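Local coordinates for protein aeromonas extracellular serine protease (Aeromonas sobria, PDB 3WQB) that cleaves host plasma proteins as a calcium-binding, furin-type serine protease, cutting after paired basic residues of which one is lysine, at residues A[392-404]-A[490-502]. The protein carries 1 engineered substitution. Residues are numbered along the deposited sequence; the frame is centred on the assembly and turned at random.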
loop_
_atom_site.group_PDB
_atom_site.type_symbol
_atom_site.label_atom_id
_atom_site.label_comp_id
_atom_site.label_asym_id
_atom_site.label_seq_id
_atom_site.Cartn_x
_atom_site.Cartn_y
_atom_site.Cartn_z
ATOM N N ASP A 392 27.728 1.934 -14.944
ATOM C CA ASP A 392 26.872 2.846 -14.205
ATOM C C ASP A 392 25.466 2.614 -14.714
ATOM O O ASP A 392 25.127 3.001 -15.837
ATOM C CB ASP A 392 27.282 4.296 -14.465
ATOM C CG ASP A 392 28.760 4.529 -14.270
ATOM O OD1 ASP A 392 29.288 4.151 -13.204
ATOM O OD2 ASP A 392 29.392 5.095 -15.187
ATOM N N VAL A 393 24.652 1.953 -13.900
ATOM C CA VAL A 393 23.304 1.594 -14.340
ATOM C C VAL A 393 22.241 2.264 -13.495
ATOM O O VAL A 393 22.433 2.496 -12.311
ATOM C CB VAL A 393 23.079 0.061 -14.364
ATOM C CG1 VAL A 393 24.077 -0.615 -15.316
ATOM C CG2 VAL A 393 23.153 -0.537 -12.972
ATOM N N LYS A 394 21.116 2.583 -14.122
ATOM C CA LYS A 394 20.000 3.203 -13.430
ATOM C C LYS A 394 19.343 2.190 -12.481
ATOM O O LYS A 394 18.930 1.108 -12.909
ATOM C CB LYS A 394 19.012 3.735 -14.463
ATOM C CG LYS A 394 17.840 4.515 -13.915
ATOM C CD LYS A 394 17.194 5.351 -15.016
ATOM C CE LYS A 394 16.683 4.495 -16.161
ATOM N NZ LYS A 394 16.279 5.336 -17.315
ATOM N N GLY A 395 19.287 2.550 -11.199
ATOM C CA GLY A 395 18.672 1.722 -10.155
ATOM C C GLY A 395 17.267 2.183 -9.801
ATOM O O GLY A 395 16.452 1.399 -9.296
ATOM N N LEU A 396 17.000 3.468 -10.040
ATOM C CA LEU A 396 15.669 4.056 -9.862
ATOM C C LEU A 396 15.551 5.249 -10.792
ATOM O O LEU A 396 16.433 6.078 -10.848
ATOM C CB LEU A 396 15.426 4.497 -8.417
ATOM C CG LEU A 396 13.985 4.917 -8.085
ATOM C CD1 LEU A 396 13.098 3.701 -7.931
ATOM C CD2 LEU A 396 13.933 5.784 -6.829
ATOM N N GLU A 397 14.447 5.328 -11.525
ATOM C CA GLU A 397 14.246 6.414 -12.473
ATOM C C GLU A 397 13.845 7.713 -11.790
ATOM O O GLU A 397 13.376 7.721 -10.643
ATOM C CB GLU A 397 13.152 6.050 -13.490
ATOM C CG GLU A 397 13.354 4.699 -14.165
ATOM C CD GLU A 397 12.586 3.556 -13.509
ATOM O OE1 GLU A 397 12.509 3.480 -12.258
ATOM O OE2 GLU A 397 12.061 2.714 -14.266
ATOM N N GLY A 398 14.048 8.810 -12.515
ATOM C CA GLY A 398 13.371 10.063 -12.223
ATOM C C GLY A 398 12.094 10.077 -13.049
ATOM O O GLY A 398 11.539 9.020 -13.360
ATOM N N TRP A 399 11.622 11.262 -13.430
ATOM C CA TRP A 399 10.466 11.367 -14.323
ATOM C C TRP A 399 10.810 10.937 -15.736
ATOM O O TRP A 399 11.818 11.376 -16.301
ATOM C CB TRP A 399 9.962 12.803 -14.377
ATOM C CG TRP A 399 9.168 13.215 -13.186
ATOM C CD1 TRP A 399 9.585 14.011 -12.161
ATOM C CD2 TRP A 399 7.818 12.840 -12.889
ATOM N NE1 TRP A 399 8.574 14.170 -11.248
ATOM C CE2 TRP A 399 7.476 13.464 -11.670
ATOM C CE3 TRP A 399 6.854 12.057 -13.546
ATOM C CZ2 TRP A 399 6.218 13.324 -11.086
ATOM C CZ3 TRP A 399 5.602 11.920 -12.966
ATOM C CH2 TRP A 399 5.293 12.554 -11.742
ATOM N N GLU A 400 9.943 10.104 -16.302
ATOM C CA GLU A 400 10.050 9.667 -17.697
ATOM C C GLU A 400 8.679 9.674 -18.361
ATOM O O GLU A 400 7.647 9.485 -17.703
ATOM C CB GLU A 400 10.684 8.275 -17.793
ATOM C CG GLU A 400 12.104 8.248 -17.220
ATOM C CD GLU A 400 12.759 6.886 -17.249
ATOM O OE1 GLU A 400 12.134 5.938 -17.752
ATOM O OE2 GLU A 400 13.911 6.762 -16.779
ATOM N N ARG A 401 8.664 9.923 -19.664
ATOM C CA ARG A 401 7.414 9.963 -20.417
ATOM C C ARG A 401 7.310 8.704 -21.274
ATOM O O ARG A 401 8.232 8.384 -22.033
ATOM C CB ARG A 401 7.358 11.223 -21.288
ATOM C CG ARG A 401 5.963 11.577 -21.797
ATOM C CD ARG A 401 5.990 12.862 -22.615
ATOM N NE ARG A 401 4.743 13.608 -22.459
ATOM C CZ ARG A 401 3.973 14.041 -23.453
ATOM N NH1 ARG A 401 4.300 13.816 -24.719
ATOM N NH2 ARG A 401 2.862 14.709 -23.171
ATOM N N ASN A 402 6.194 7.982 -21.158
ATOM C CA ASN A 402 6.027 6.746 -21.927
ATOM C C ASN A 402 5.609 7.015 -23.379
ATOM O O ASN A 402 5.459 8.171 -23.780
ATOM C CB ASN A 402 5.123 5.724 -21.208
ATOM C CG ASN A 402 3.635 6.063 -21.266
ATOM O OD1 ASN A 402 3.171 6.874 -22.081
ATOM N ND2 ASN A 402 2.868 5.410 -20.398
ATOM N N ALA A 403 5.422 5.957 -24.163
ATOM C CA ALA A 403 5.189 6.139 -25.602
ATOM C C ALA A 403 3.806 6.693 -25.923
ATOM O O ALA A 403 3.562 7.146 -27.054
ATOM C CB ALA A 403 5.428 4.845 -26.355
ATOM N N ALA A 404 2.918 6.681 -24.933
ATOM C CA ALA A 404 1.575 7.225 -25.078
ATOM C C ALA A 404 1.507 8.647 -24.523
ATOM O O ALA A 404 0.435 9.239 -24.463
ATOM C CB ALA A 404 0.564 6.329 -24.376
ATOM N N LEU A 490 18.653 -6.208 -9.858
ATOM C CA LEU A 490 17.878 -5.177 -10.526
ATOM C C LEU A 490 16.972 -5.880 -11.534
ATOM O O LEU A 490 17.458 -6.594 -12.425
ATOM C CB LEU A 490 18.834 -4.207 -11.240
ATOM C CG LEU A 490 18.246 -3.247 -12.274
ATOM C CD1 LEU A 490 17.429 -2.178 -11.586
ATOM C CD2 LEU A 490 19.350 -2.612 -13.096
ATOM N N ILE A 491 15.661 -5.697 -11.388
ATOM C CA ILE A 491 14.682 -6.329 -12.279
ATOM C C ILE A 491 13.921 -5.247 -13.033
ATOM O O ILE A 491 13.315 -4.361 -12.424
ATOM C CB ILE A 491 13.720 -7.242 -11.483
ATOM C CG1 ILE A 491 14.512 -8.273 -10.671
ATOM C CG2 ILE A 491 12.681 -7.904 -12.406
ATOM C CD1 ILE A 491 13.646 -9.228 -9.837
ATOM N N GLU A 492 13.964 -5.327 -14.359
ATOM C CA GLU A 492 13.404 -4.303 -15.238
ATOM C C GLU A 492 12.578 -4.946 -16.346
ATOM O O GLU A 492 12.861 -6.059 -16.776
ATOM C CB GLU A 492 14.554 -3.484 -15.827
ATOM C CG GLU A 492 14.200 -2.129 -16.430
ATOM C CD GLU A 492 15.414 -1.198 -16.584
ATOM O OE1 GLU A 492 15.231 -0.089 -17.139
ATOM O OE2 GLU A 492 16.542 -1.544 -16.144
ATOM N N LEU A 493 11.559 -4.230 -16.802
ATOM C CA LEU A 493 10.675 -4.699 -17.864
ATOM C C LEU A 493 10.657 -3.692 -19.008
ATOM O O LEU A 493 10.615 -2.477 -18.771
ATOM C CB LEU A 493 9.265 -4.908 -17.327
ATOM C CG LEU A 493 8.225 -5.543 -18.259
ATOM C CD1 LEU A 493 8.597 -6.980 -18.600
ATOM C CD2 LEU A 493 6.830 -5.482 -17.648
ATOM N N VAL A 494 10.698 -4.199 -20.244
ATOM C CA VAL A 494 10.721 -3.362 -21.444
ATOM C C VAL A 494 9.505 -3.688 -22.320
ATOM O O VAL A 494 9.232 -4.857 -22.609
ATOM C CB VAL A 494 12.031 -3.570 -22.259
ATOM C CG1 VAL A 494 12.148 -2.543 -23.383
ATOM C CG2 VAL A 494 13.287 -3.513 -21.368
ATOM N N SER A 495 8.767 -2.660 -22.727
ATOM C CA SER A 495 7.573 -2.844 -23.555
ATOM C C SER A 495 7.925 -2.889 -25.046
ATOM O O SER A 495 9.048 -2.554 -25.428
ATOM C CB SER A 495 6.580 -1.706 -23.288
ATOM O OG SER A 495 7.017 -0.494 -23.884
ATOM N N PRO A 496 6.960 -3.275 -25.897
ATOM C CA PRO A 496 7.194 -3.264 -27.346
ATOM C C PRO A 496 7.662 -1.904 -27.880
ATOM O O PRO A 496 8.426 -1.856 -28.848
ATOM C CB PRO A 496 5.822 -3.651 -27.928
ATOM C CG PRO A 496 5.210 -4.499 -26.860
ATOM C CD PRO A 496 5.664 -3.886 -25.551
ATOM N N ALA A 497 7.235 -0.813 -27.244
ATOM C CA ALA A 497 7.657 0.537 -27.635
ATOM C C ALA A 497 9.092 0.878 -27.212
ATOM O O ALA A 497 9.630 1.909 -27.617
ATOM C CB ALA A 497 6.698 1.556 -27.055
ATOM N N GLY A 498 9.688 0.024 -26.385
ATOM C CA GLY A 498 11.033 0.239 -25.884
ATOM C C GLY A 498 11.028 0.954 -24.543
ATOM O O GLY A 498 12.084 1.244 -23.988
ATOM N N THR A 499 9.842 1.263 -24.030
ATOM C CA THR A 499 9.715 1.889 -22.705
ATOM C C THR A 499 10.211 0.948 -21.606
ATOM O O THR A 499 9.955 -0.253 -21.648
ATOM C CB THR A 499 8.247 2.246 -22.441
ATOM O OG1 THR A 499 7.744 2.978 -23.561
ATOM C CG2 THR A 499 8.078 3.079 -21.167
ATOM N N ARG A 500 10.921 1.492 -20.626
ATOM C CA ARG A 500 11.483 0.661 -19.565
ATOM C C ARG A 500 10.875 0.996 -18.213
ATOM O O ARG A 500 10.515 2.161 -17.956
ATOM C CB ARG A 500 12.996 0.869 -19.488
ATOM C CG ARG A 500 13.727 0.513 -20.773
ATOM C CD ARG A 500 15.186 0.925 -20.679
ATOM N NE ARG A 500 15.933 0.081 -19.752
ATOM C CZ ARG A 500 16.484 -1.087 -20.075
ATOM N NH1 ARG A 500 16.408 -1.556 -21.314
ATOM N NH2 ARG A 500 17.140 -1.773 -19.158
ATOM N N SER A 501 10.781 -0.010 -17.340
ATOM C CA SER A 501 10.273 0.195 -15.985
ATOM C C SER A 501 11.028 -0.706 -15.027
ATOM O O SER A 501 11.041 -1.934 -15.205
ATOM C CB SER A 501 8.789 -0.153 -15.934
ATOM O OG SER A 501 8.255 0.026 -14.630
ATOM N N ILE A 502 11.664 -0.110 -14.018
ATOM C CA ILE A 502 12.344 -0.890 -12.995
ATOM C C ILE A 502 11.300 -1.434 -12.016
ATOM O O ILE A 502 10.659 -0.680 -11.282
ATOM C CB ILE A 502 13.441 -0.066 -12.293
ATOM C CG1 ILE A 502 14.555 0.252 -13.301
ATOM C CG2 ILE A 502 13.970 -0.798 -11.060
ATOM C CD1 ILE A 502 15.532 1.331 -12.858
HETATM O O HOH W 1 18.712 0.032 -15.518
HETATM O O HOH W 2 10.286 2.092 -11.484
HETATM O O HOH W 3 13.746 2.290 -16.472
#
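V393 opens the contact with a loose apolar touch: it points toward L490, and its branched side chain suits a meeting of methyls, CG2 lying 4.3 Å from CD2 of L490. At K394 the backbone does more: both methyls of L490 and CD1 of I502 gather round its carbonyl O, which a water links to the carboxylate of E492. The lysine chain itself, bent at chi3 (60°), forms a salt bridge with E400, its NZ meeting OE2 on the syn side, somewhat out of the carboxylate plane, at 2.8 Å. G395 and L396 together face V379 in a classic beta bulge, and the chain turns a corner here; the C atom of G395 lies 3.6 Å from CD1 of I502.

E397 makes the direct hydrogen bond between the segments. Its chain bends at chi2 (96°) and passes I502 in the opposite sense, and OE2 takes the backbone N-H of I502 at 2.9 Å, nearly straight (163°), on the syn side but tilted out of the carboxylate plane. The carboxylate thus serves the edge strand 500-502 of the P-domain's antiparallel sheet, joining the subtilisin domain to the P-domain, the two-domain plan of the furin subfamily. One water connects OE1 to the I502 carbonyl, another OE2 to E492, an acid that also pairs with R500.

Further on, E400 also pairs with K537. N402 heads an Asx turn, its ND2 bound to the K537 and Y539 carbonyls, while its CB rests 4.0 Å from CG2 of T499. The small A403 brings its CB to 3.6 Å from CB of A497, in the type I turn 495-498; E541 receives both the A403 N-H and the T499 hydroxyl.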